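Glycoside hydrolase family 43 (PDB 4QQS) hydrolyses glycosidic bonds as a thermostable family-43 glycosidase with alpha-L-arabinofuranosidase activity, and probably acts in the breakdown of xylan. Local coordinates at residues 69-74 / 85-90; 123-128 / 193-198; 142-147 / 154-159. One frame throughout, in Å; residues are numbered along the deposited sequence.

Contact 1: residues 69-74 / 85-90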
loop_
_atom_site.group_PDB
_atom_site.type_symbol
_atom_site.label_atom_id
_atom_site.label_comp_id
_atom_site.label_asym_id
_atom_site.label_seq_id
_atom_site.Cartn_x
_atom_site.Cartn_y
_atom_site.Cartn_z
ATOM N N GLU A 69 -0.565 -9.510 17.065
ATOM C CA GLU A 69 0.065 -10.235 15.977
ATOM C C GLU A 69 -0.488 -9.644 14.690
ATOM O O GLU A 69 -1.349 -8.762 14.726
ATOM C CB GLU A 69 -0.255 -11.736 16.056
ATOM C CG GLU A 69 -1.744 -12.043 15.963
ATOM C CD GLU A 69 -2.069 -13.526 15.975
ATOM O OE1 GLU A 69 -1.169 -14.351 15.706
ATOM O OE2 GLU A 69 -3.241 -13.863 16.236
ATOM N N ASP A 70 0.004 -10.140 13.561
ATOM C CA ASP A 70 -0.519 -9.751 12.250
ATOM C C ASP A 70 -0.409 -8.237 12.007
ATOM O O ASP A 70 -1.348 -7.584 11.548
ATOM C CB ASP A 70 -1.961 -10.241 12.067
ATOM C CG ASP A 70 -2.069 -11.765 12.047
ATOM O OD1 ASP A 70 -1.192 -12.427 11.439
ATOM O OD2 ASP A 70 -3.037 -12.303 12.629
ATOM N N PHE A 71 0.778 -7.706 12.283
ATOM C CA PHE A 71 1.104 -6.309 12.001
ATOM C C PHE A 71 1.383 -6.163 10.511
ATOM O O PHE A 71 2.403 -6.666 10.025
ATOM C CB PHE A 71 2.319 -5.864 12.837
ATOM C CG PHE A 71 1.996 -5.641 14.287
ATOM C CD1 PHE A 71 1.964 -6.702 15.188
ATOM C CD2 PHE A 71 1.706 -4.372 14.766
ATOM C CE1 PHE A 71 1.645 -6.485 16.509
ATOM C CE2 PHE A 71 1.390 -4.167 16.092
ATOM C CZ PHE A 71 1.360 -5.224 16.950
ATOM N N TRP A 72 0.468 -5.506 9.791
ATOM C CA TRP A 72 0.534 -5.428 8.336
ATOM C C TRP A 72 0.433 -4.012 7.799
ATOM O O TRP A 72 -0.291 -3.163 8.334
ATOM C CB TRP A 72 -0.606 -6.224 7.667
ATOM C CG TRP A 72 -0.696 -7.668 8.003
ATOM C CD1 TRP A 72 0.279 -8.472 8.518
ATOM C CD2 TRP A 72 -1.864 -8.481 7.868
ATOM N NE1 TRP A 72 -0.219 -9.745 8.718
ATOM C CE2 TRP A 72 -1.539 -9.770 8.335
ATOM C CE3 TRP A 72 -3.154 -8.243 7.401
ATOM C CZ2 TRP A 72 -2.463 -10.817 8.343
ATOM C CZ3 TRP A 72 -4.069 -9.282 7.419
ATOM C CH2 TRP A 72 -3.722 -10.548 7.890
ATOM N N ALA A 73 1.125 -3.823 6.678
ATOM C CA ALA A 73 0.897 -2.761 5.686
ATOM C C ALA A 73 0.878 -1.348 6.263
ATOM O O ALA A 73 -0.143 -0.653 6.222
ATOM C CB ALA A 73 -0.353 -3.061 4.858
ATOM N N PRO A 74 2.037 -0.903 6.756
ATOM C CA PRO A 74 2.168 0.444 7.299
ATOM C C PRO A 74 2.253 1.480 6.188
ATOM O O PRO A 74 2.858 1.214 5.145
ATOM C CB PRO A 74 3.497 0.373 8.046
ATOM C CG PRO A 74 4.311 -0.565 7.224
ATOM C CD PRO A 74 3.319 -1.623 6.754
ATOM N N MET A 85 1.549 7.474 10.848
ATOM C CA MET A 85 1.559 6.116 10.345
ATOM C C MET A 85 0.214 5.455 10.604
ATOM O O MET A 85 -0.275 5.456 11.725
ATOM C CB MET A 85 2.638 5.285 11.032
ATOM C CG MET A 85 2.716 3.845 10.515
ATOM S SD MET A 85 3.912 2.801 11.368
ATOM C CE MET A 85 5.461 3.472 10.775
ATOM N N THR A 86 -0.373 4.885 9.563
ATOM C CA THR A 86 -1.470 3.953 9.727
ATOM C C THR A 86 -0.932 2.544 9.563
ATOM O O THR A 86 0.062 2.317 8.871
ATOM C CB THR A 86 -2.594 4.189 8.692
ATOM O OG1 THR A 86 -2.037 4.230 7.374
ATOM C CG2 THR A 86 -3.337 5.484 8.967
ATOM N N TYR A 87 -1.600 1.596 10.204
ATOM C CA TYR A 87 -1.249 0.193 10.091
ATOM C C TYR A 87 -2.412 -0.610 10.623
ATOM O O TYR A 87 -3.338 -0.048 11.214
ATOM C CB TYR A 87 0.030 -0.133 10.868
ATOM C CG TYR A 87 -0.032 0.035 12.376
ATOM C CD1 TYR A 87 0.210 1.263 12.980
ATOM C CD2 TYR A 87 -0.291 -1.049 13.207
ATOM C CE1 TYR A 87 0.215 1.405 14.360
ATOM C CE2 TYR A 87 -0.289 -0.920 14.584
ATOM C CZ TYR A 87 -0.038 0.308 15.156
ATOM O OH TYR A 87 -0.031 0.394 16.531
ATOM N N SER A 88 -2.351 -1.934 10.484
ATOM C CA SER A 88 -3.327 -2.780 11.144
ATOM C C SER A 88 -2.628 -3.882 11.921
ATOM O O SER A 88 -1.488 -4.242 11.637
ATOM C CB SER A 88 -4.354 -3.346 10.155
ATOM O OG SER A 88 -3.752 -4.196 9.198
ATOM N N ALA A 89 -3.336 -4.391 12.916
ATOM C CA ALA A 89 -2.896 -5.543 13.690
ATOM C C ALA A 89 -4.134 -6.213 14.255
ATOM O O ALA A 89 -5.229 -5.645 14.254
ATOM C CB ALA A 89 -1.942 -5.126 14.820
ATOM N N ARG A 90 -3.958 -7.425 14.774
ATOM C CA ARG A 90 -5.054 -8.149 15.397
ATOM C C ARG A 90 -5.201 -7.725 16.858
ATOM O O ARG A 90 -4.239 -7.725 17.619
ATOM C CB ARG A 90 -4.842 -9.670 15.309
ATOM C CG ARG A 90 -6.123 -10.456 15.552
ATOM C CD ARG A 90 -5.972 -11.937 15.246
ATOM N NE ARG A 90 -5.548 -12.199 13.875
ATOM C CZ ARG A 90 -6.348 -12.232 12.813
ATOM N NH1 ARG A 90 -7.648 -11.996 12.924
ATOM N NH2 ARG A 90 -5.831 -12.476 11.612
HETATM O O HOH W 1 -3.469 -6.674 10.138
HETATM O O HOH W 2 -2.860 -2.730 7.245
HETATM O O HOH W 3 -1.891 1.546 6.631
#

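Contact 2: residues 123-128 / 193-198. With EPE (4-(2-hydroxyethyl)-1-piperazine ethanesulfonic acid), chain C.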
loop_
_atom_site.group_PDB
_atom_site.type_symbol
_atom_site.label_atom_id
_atom_site.label_comp_id
_atom_site.label_asym_id
_atom_site.label_seq_id
_atom_site.Cartn_x
_atom_site.Cartn_y
_atom_site.Cartn_z
ATOM N N SER A 123 -12.985 -7.014 10.570
ATOM C CA SER A 123 -11.580 -6.877 10.223
ATOM C C SER A 123 -11.352 -5.862 9.109
ATOM O O SER A 123 -11.983 -5.922 8.045
ATOM C CB SER A 123 -10.998 -8.231 9.831
ATOM O OG SER A 123 -10.778 -9.033 10.991
ATOM N N PHE A 124 -10.421 -4.942 9.365
ATOM C CA PHE A 124 -10.061 -3.879 8.441
ATOM C C PHE A 124 -8.550 -3.801 8.347
ATOM O O PHE A 124 -7.859 -3.898 9.364
ATOM C CB PHE A 124 -10.619 -2.526 8.918
ATOM C CG PHE A 124 -12.098 -2.526 9.062
ATOM C CD1 PHE A 124 -12.902 -2.240 7.979
ATOM C CD2 PHE A 124 -12.701 -2.843 10.268
ATOM C CE1 PHE A 124 -14.281 -2.265 8.100
ATOM C CE2 PHE A 124 -14.078 -2.864 10.392
ATOM C CZ PHE A 124 -14.866 -2.571 9.315
ATOM N N ILE A 125 -8.055 -3.605 7.125
ATOM C CA ILE A 125 -6.626 -3.532 6.858
ATOM C C ILE A 125 -6.341 -2.537 5.732
ATOM O O ILE A 125 -7.258 -1.974 5.125
ATOM C CB ILE A 125 -6.030 -4.918 6.461
ATOM C CG1 ILE A 125 -6.515 -5.379 5.078
ATOM C CG2 ILE A 125 -6.331 -5.979 7.527
ATOM C CD1 ILE A 125 -5.760 -6.568 4.537
ATOM N N ASP A 126 -5.059 -2.315 5.460
ATOM C CA ASP A 126 -4.626 -1.611 4.259
ATOM C C ASP A 126 -5.100 -0.162 4.194
ATOM O O ASP A 126 -5.367 0.370 3.116
ATOM C CB ASP A 126 -5.021 -2.351 2.974
ATOM C CG ASP A 126 -4.143 -3.546 2.663
ATOM O OD1 ASP A 126 -3.167 -3.796 3.387
ATOM O OD2 ASP A 126 -4.447 -4.249 1.672
ATOM N N ALA A 127 -5.126 0.516 5.336
ATOM C CA ALA A 127 -5.425 1.935 5.335
ATOM C C ALA A 127 -4.431 2.729 4.488
ATOM O O ALA A 127 -3.225 2.464 4.474
ATOM C CB ALA A 127 -5.427 2.484 6.740
ATOM N N HIS A 128 -4.971 3.731 3.813
ATOM C CA HIS A 128 -4.212 4.632 2.972
ATOM C C HIS A 128 -4.849 6.007 3.114
ATOM O O HIS A 128 -6.009 6.182 2.786
ATOM C CB HIS A 128 -4.275 4.172 1.520
ATOM C CG HIS A 128 -3.708 5.164 0.563
ATOM N ND1 HIS A 128 -2.360 5.408 0.458
ATOM C CD2 HIS A 128 -4.314 6.006 -0.312
ATOM C CE1 HIS A 128 -2.163 6.367 -0.436
ATOM N NE2 HIS A 128 -3.329 6.740 -0.924
ATOM N N TRP A 193 -10.385 -10.617 -3.849
ATOM C CA TRP A 193 -9.744 -9.460 -3.246
ATOM C C TRP A 193 -9.646 -8.244 -4.146
ATOM O O TRP A 193 -9.201 -8.344 -5.289
ATOM C CB TRP A 193 -8.293 -9.784 -2.861
ATOM C CG TRP A 193 -8.099 -10.874 -1.878
ATOM C CD1 TRP A 193 -7.910 -10.754 -0.546
ATOM C CD2 TRP A 193 -8.022 -12.285 -2.175
ATOM N NE1 TRP A 193 -7.713 -11.998 0.007
ATOM C CE2 TRP A 193 -7.789 -12.954 -0.973
ATOM C CE3 TRP A 193 -8.123 -13.034 -3.360
ATOM C CZ2 TRP A 193 -7.672 -14.348 -0.909
ATOM C CZ3 TRP A 193 -7.996 -14.400 -3.301
ATOM C CH2 TRP A 193 -7.784 -15.043 -2.085
ATOM N N ASN A 194 -9.998 -7.090 -3.581
ATOM C CA ASN A 194 -9.421 -5.810 -3.989
ATOM C C ASN A 194 -8.799 -5.240 -2.716
ATOM O O ASN A 194 -9.503 -5.047 -1.710
ATOM C CB ASN A 194 -10.455 -4.800 -4.509
ATOM C CG ASN A 194 -10.962 -5.036 -5.938
ATOM O OD1 ASN A 194 -11.829 -4.285 -6.379
ATOM N ND2 ASN A 194 -10.445 -6.026 -6.658
ATOM N N GLU A 195 -7.494 -4.988 -2.749
ATOM C CA GLU A 195 -6.814 -4.528 -1.547
ATOM C C GLU A 195 -5.665 -3.606 -1.918
ATOM O O GLU A 195 -5.450 -3.288 -3.079
ATOM C CB GLU A 195 -6.392 -5.708 -0.659
ATOM C CG GLU A 195 -5.359 -6.606 -1.303
ATOM C CD GLU A 195 -5.004 -7.852 -0.477
ATOM O OE1 GLU A 195 -5.573 -8.072 0.610
ATOM O OE2 GLU A 195 -4.122 -8.617 -0.923
ATOM N N GLY A 196 -4.955 -3.122 -0.915
ATOM C CA GLY A 196 -3.824 -2.257 -1.181
ATOM C C GLY A 196 -4.078 -0.997 -1.993
ATOM O O GLY A 196 -3.308 -0.686 -2.906
ATOM N N PRO A 197 -5.102 -0.209 -1.648
ATOM C CA PRO A 197 -5.318 1.045 -2.386
ATOM C C PRO A 197 -4.172 2.043 -2.229
ATOM O O PRO A 197 -3.599 2.168 -1.143
ATOM C CB PRO A 197 -6.594 1.612 -1.752
ATOM C CG PRO A 197 -6.620 1.020 -0.368
ATOM C CD PRO A 197 -6.064 -0.379 -0.544
ATOM N N PHE A 198 -3.909 2.784 -3.294
ATOM C CA PHE A 198 -2.993 3.918 -3.260
ATOM C C PHE A 198 -3.504 4.931 -4.284
ATOM O O PHE A 198 -3.701 4.565 -5.428
ATOM C CB PHE A 198 -1.547 3.501 -3.594
ATOM C CG PHE A 198 -0.546 4.586 -3.294
ATOM C CD1 PHE A 198 -0.416 5.681 -4.122
ATOM C CD2 PHE A 198 0.217 4.554 -2.126
ATOM C CE1 PHE A 198 0.469 6.707 -3.814
ATOM C CE2 PHE A 198 1.109 5.578 -1.841
ATOM C CZ PHE A 198 1.213 6.642 -2.674
HETATM N N1 EPE C . -2.990 -11.516 3.595
HETATM C C2 EPE C . -1.751 -11.184 2.866
HETATM C C3 EPE C . -2.057 -10.253 1.699
HETATM N N4 EPE C . -2.654 -9.039 2.202
HETATM C C5 EPE C . -3.871 -9.283 2.947
HETATM C C6 EPE C . -3.602 -10.266 4.089
HETATM C C7 EPE C . -1.720 -8.056 2.721
HETATM C C8 EPE C . -2.220 -6.620 2.638
HETATM O O8 EPE C . -2.897 -6.397 1.422
HETATM C C9 EPE C . -2.615 -12.357 4.745
HETATM C C10 EPE C . -3.676 -13.424 4.995
HETATM S S EPE C . -3.267 -14.522 6.379
HETATM O O1S EPE C . -2.507 -13.797 7.393
HETATM O O2S EPE C . -4.500 -15.028 6.984
HETATM O O3S EPE C . -2.494 -15.663 5.895
HETATM O O HOH W 4 -3.274 0.342 1.114
#

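Contact 3: residues 142-147 / 154-159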
loop_
_atom_site.group_PDB
_atom_site.type_symbol
_atom_site.label_atom_id
_atom_site.label_comp_id
_atom_site.label_asym_id
_atom_site.label_seq_id
_atom_site.Cartn_x
_atom_site.Cartn_y
_atom_site.Cartn_z
ATOM N N VAL A 142 -9.616 -1.408 3.568
ATOM C CA VAL A 142 -10.187 -2.672 3.144
ATOM C C VAL A 142 -11.028 -3.283 4.258
ATOM O O VAL A 142 -10.570 -3.433 5.391
ATOM C CB VAL A 142 -9.080 -3.660 2.747
ATOM C CG1 VAL A 142 -9.641 -5.037 2.459
ATOM C CG2 VAL A 142 -8.330 -3.125 1.521
ATOM N N LYS A 143 -12.265 -3.633 3.908
ATOM C CA LYS A 143 -13.120 -4.494 4.724
ATOM C C LYS A 143 -12.764 -5.915 4.313
ATOM O O LYS A 143 -13.087 -6.353 3.226
ATOM C CB LYS A 143 -14.590 -4.156 4.462
ATOM C CG LYS A 143 -15.584 -4.811 5.404
ATOM C CD LYS A 143 -17.028 -4.377 5.083
ATOM C CE LYS A 143 -17.990 -4.791 6.176
ATOM N NZ LYS A 143 -19.404 -4.588 5.836
ATOM N N ASP A 144 -11.982 -6.571 5.177
ATOM C CA ASP A 144 -11.244 -7.764 4.802
ATOM C C ASP A 144 -12.109 -9.012 4.652
ATOM O O ASP A 144 -13.013 -9.274 5.450
ATOM C CB ASP A 144 -10.154 -8.016 5.843
ATOM C CG ASP A 144 -9.224 -9.150 5.461
ATOM O OD1 ASP A 144 -8.405 -8.963 4.539
ATOM O OD2 ASP A 144 -9.317 -10.217 6.107
ATOM N N CYS A 145 -11.789 -9.796 3.625
ATOM C CA CYS A 145 -12.458 -11.058 3.319
ATOM C C CYS A 145 -12.596 -12.023 4.492
ATOM O O CYS A 145 -13.547 -12.800 4.500
ATOM C CB CYS A 145 -11.723 -11.751 2.172
ATOM S SG CYS A 145 -10.011 -12.128 2.517
ATOM N N SER A 146 -11.687 -11.980 5.466
ATOM C CA SER A 146 -11.744 -12.905 6.589
ATOM C C SER A 146 -13.092 -12.866 7.280
ATOM O O SER A 146 -13.540 -13.897 7.756
ATOM C CB SER A 146 -10.634 -12.606 7.601
ATOM O OG SER A 146 -10.711 -11.286 8.100
ATOM N N GLU A 147 -13.723 -11.697 7.347
ATOM C CA GLU A 147 -14.993 -11.538 8.042
ATOM C C GLU A 147 -16.046 -10.846 7.188
ATOM O O GLU A 147 -17.030 -10.337 7.705
ATOM C CB GLU A 147 -14.799 -10.764 9.352
ATOM C CG GLU A 147 -13.793 -11.381 10.291
ATOM C CD GLU A 147 -13.858 -10.775 11.673
ATOM O OE1 GLU A 147 -12.989 -9.971 12.044
ATOM O OE2 GLU A 147 -14.797 -11.102 12.417
ATOM N N HIS A 154 -16.190 -14.857 0.202
ATOM C CA HIS A 154 -15.350 -14.108 1.138
ATOM C C HIS A 154 -14.640 -13.052 0.319
ATOM O O HIS A 154 -13.837 -13.389 -0.554
ATOM C CB HIS A 154 -14.307 -15.011 1.792
ATOM C CG HIS A 154 -14.822 -15.812 2.948
ATOM N ND1 HIS A 154 -15.493 -17.001 2.789
ATOM C CD2 HIS A 154 -14.747 -15.607 4.285
ATOM C CE1 HIS A 154 -15.810 -17.501 3.972
ATOM N NE2 HIS A 154 -15.365 -16.676 4.899
ATOM N N ILE A 155 -14.939 -11.781 0.570
ATOM C CA ILE A 155 -14.573 -10.728 -0.363
ATOM C C ILE A 155 -13.980 -9.525 0.349
ATOM O O ILE A 155 -14.562 -9.009 1.309
ATOM C CB ILE A 155 -15.805 -10.337 -1.240
ATOM C CG1 ILE A 155 -15.426 -9.357 -2.345
ATOM C CG2 ILE A 155 -16.964 -9.837 -0.401
ATOM C CD1 ILE A 155 -16.479 -9.279 -3.453
ATOM N N SER A 156 -12.804 -9.102 -0.113
ATOM C CA SER A 156 -12.200 -7.861 0.345
ATOM C C SER A 156 -12.649 -6.713 -0.538
ATOM O O SER A 156 -12.477 -6.755 -1.759
ATOM C CB SER A 156 -10.676 -7.956 0.360
ATOM O OG SER A 156 -10.239 -8.789 1.421
ATOM N N GLN A 157 -13.260 -5.711 0.087
ATOM C CA GLN A 157 -13.770 -4.511 -0.576
ATOM C C GLN A 157 -13.005 -3.287 -0.091
ATOM O O GLN A 157 -12.616 -3.233 1.079
ATOM C CB GLN A 157 -15.237 -4.291 -0.206
ATOM C CG GLN A 157 -16.183 -5.434 -0.485
ATOM C CD GLN A 157 -17.551 -5.112 0.084
ATOM O OE1 GLN A 157 -17.687 -4.912 1.289
ATOM N NE2 GLN A 157 -18.552 -4.990 -0.779
ATOM N N ILE A 158 -12.817 -2.305 -0.973
ATOM C CA ILE A 158 -12.212 -1.039 -0.583
ATOM C C ILE A 158 -13.285 0.017 -0.380
ATOM O O ILE A 158 -14.088 0.253 -1.282
ATOM C CB ILE A 158 -11.175 -0.579 -1.620
ATOM C CG1 ILE A 158 -10.002 -1.562 -1.660
ATOM C CG2 ILE A 158 -10.673 0.836 -1.315
ATOM C CD1 ILE A 158 -9.108 -1.428 -2.889
ATOM N N TYR A 159 -13.276 0.611 0.811
ATOM C CA TYR A 159 -14.142 1.709 1.192
ATOM C C TYR A 159 -13.324 2.985 1.311
ATOM O O TYR A 159 -12.107 2.956 1.469
ATOM C CB TYR A 159 -14.829 1.404 2.537
ATOM C CG TYR A 159 -15.912 0.368 2.427
ATOM C CD1 TYR A 159 -15.604 -0.989 2.427
ATOM C CD2 TYR A 159 -17.243 0.735 2.300
ATOM C CE1 TYR A 159 -16.573 -1.953 2.297
ATOM C CE2 TYR A 159 -18.234 -0.231 2.170
ATOM C CZ TYR A 159 -17.889 -1.567 2.169
ATOM O OH TYR A 159 -18.876 -2.515 2.037
HETATM O O HOH W 5 -20.626 -2.603 4.240
HETATM O O HOH W 6 -7.862 -7.918 2.031
#

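Contact 1: residues 69-74 / 85-90
The Phe71 ring has the methyl of Ala89 over the centre of one face, a CH-pi contact with CB 3.7 Å from the ring centroid. CE2 of Phe71 lies 4.0 Å from CE2 of Tyr87, and the side chains run side by side. Over one face of the Trp72 indole, toward the rim, sit the carbonyl oxygen of Asp70 and a water. That water links Asp70 O to Ser88 OG. OD2 of Asp70 lies at the edge of the Arg90 guanidinium, in its plane, 2.8 Å from Arg90 NE and 3.0 Å from Arg90 NH2. Both nitrogens grip this one oxygen; the carboxylate and guanidinium planes stand 85° apart. Glu69 OE2 adds a long salt bridge to NE of Arg90 at 3.7 Å. The backbones pair at Trp72 and Ser88, an antiparallel hydrogen-bonded pair. Ser88 N reaches Trp72 O over 3.2 Å, in the carbonyl plane. A further bond, Arg90 N to Glu69 O, is almost straight at 176°. The contact joins strands 72-79 and 82-90, a hairpin of one four-stranded propeller blade. Strand 96-103 flanks 82-90 on its other side, strand 38-44 packs against Phe71, Pro74 and Met85, and strand 124-131 touches Ala73, Thr86 and Ser88.

Contact 2: residues 123-128 / 193-198
The close-packed end of this contact lies at His128 and Phe198. CA of Phe198 sits over the centre of one face of the His128 imidazole, 3.7 Å from its centroid. The two rings cross obliquely, with planes 42° apart. CE1 of His128 comes over one face of the phenyl ring, toward its rim, 3.4 Å from CD2 of Phe198. The imidazole reaches across because its CG is anti to the backbone N. Its ND1 is hydrogen-bonded to Glu75, a residue of the sodium site. Next to it, CG of Pro197 packs on the carbonyl oxygen of Asp126.

The segments 124-128 and 193-198 run nearly parallel, 19° apart, but no backbone hydrogen bond joins them. They lie on strands 124-131 and 191-202, inner strands of neighbouring blades of the five-bladed beta-propeller, which face each other near its axis. A water spans the gap, donating to Asp126 O and Pro197 O.

The looser side is the ligand pocket. Asp126, predicted to tune the pKa of the proton donor and orient it, points its carboxylate across the gap. OD2 of Asp126 takes the N-H of Gly196 at 2.9 Å, from 40° above the carboxylate plane. OD2 of Asp126 also accepts from the hydroxyl O8 of the buffer EPE at 2.7 Å. Glu195, the predicted proton donor, is extended beyond CG and brings its carboxylate up to N4 of EPE; both oxygens receive weak bonds from it. OE2 of Glu195 is also hydrogen-bonded to the hydroxyl of Tyr220. OE1 of Glu195 lies 4.1 Å from OD2 of Asp126. This proximity of like charges would be expected to raise the pKa of Glu195, as suits an acid. CD1 of Ile125 lines the pocket, 3.7 Å from C5 of EPE.

Contact 3: residues 142-147 / 154-159
Strands 137-143 and 153-162 are antiparallel neighbours in a blade of the beta-propeller, and here the first runs into an Asx turn. Lys143 and Gln157 form a hydrogen-bonded pair, with Lys143 N 2.9 Å from Gln157 O. The Lys143 side chain is extended. CB of Lys143 lies 3.7 Å from CE1 of Tyr159. CD touches the same CE1 and also approaches OE1 of Gln157. At the tip, NZ donates to a water that donates to the hydroxyl of Tyr159. That hydroxyl donates to Gln157 OE1 from above the amide carbonyl plane, so lysine, tyrosine and glutamine are tied together. Val142 and Ile158 meet on the other face of the sheet through CG2 and CG1. In the turn, OD2 of Asp144 accepts from both N and OG of Ser146, while OD1 takes a water that Ser156 OG also binds. An alanine in place of Asp144 would lose both bonds to Ser146 and the water link, and would probably loosen the turn. Ser156 OG grips the turn directly, accepting the N-H of Cys145 at 2.9 Å. Beyond it, the carbonyl oxygen of Cys145 lies in the plane of the His154 ring, at its edge, 3.1 Å from CD2.

The three contacts are about 8 to 15 Å apart between centres, and contact 2 touches both others. Contact 1 meets it where CB of Ala73 packs 3.3 Å from OD1 of Asp126. Ala73 also lies about 4 Å, between side chains, from Asp17, the predicted proton acceptor. Contact 3 joins contact 2 through the sheet: Ile125 O and Val142 N are 2.9 Å apart, a probable hydrogen bond. Val142 lies beside Asp126 and Glu195. Contacts 1 and 3 do not touch, their nearest atoms being about 5 Å apart. EPE binds in the pocket, with the side chains of Trp72 and Asp144 about 3 and 5 Å away. The sodium ion is about 5 Å from the side chain of Ala73.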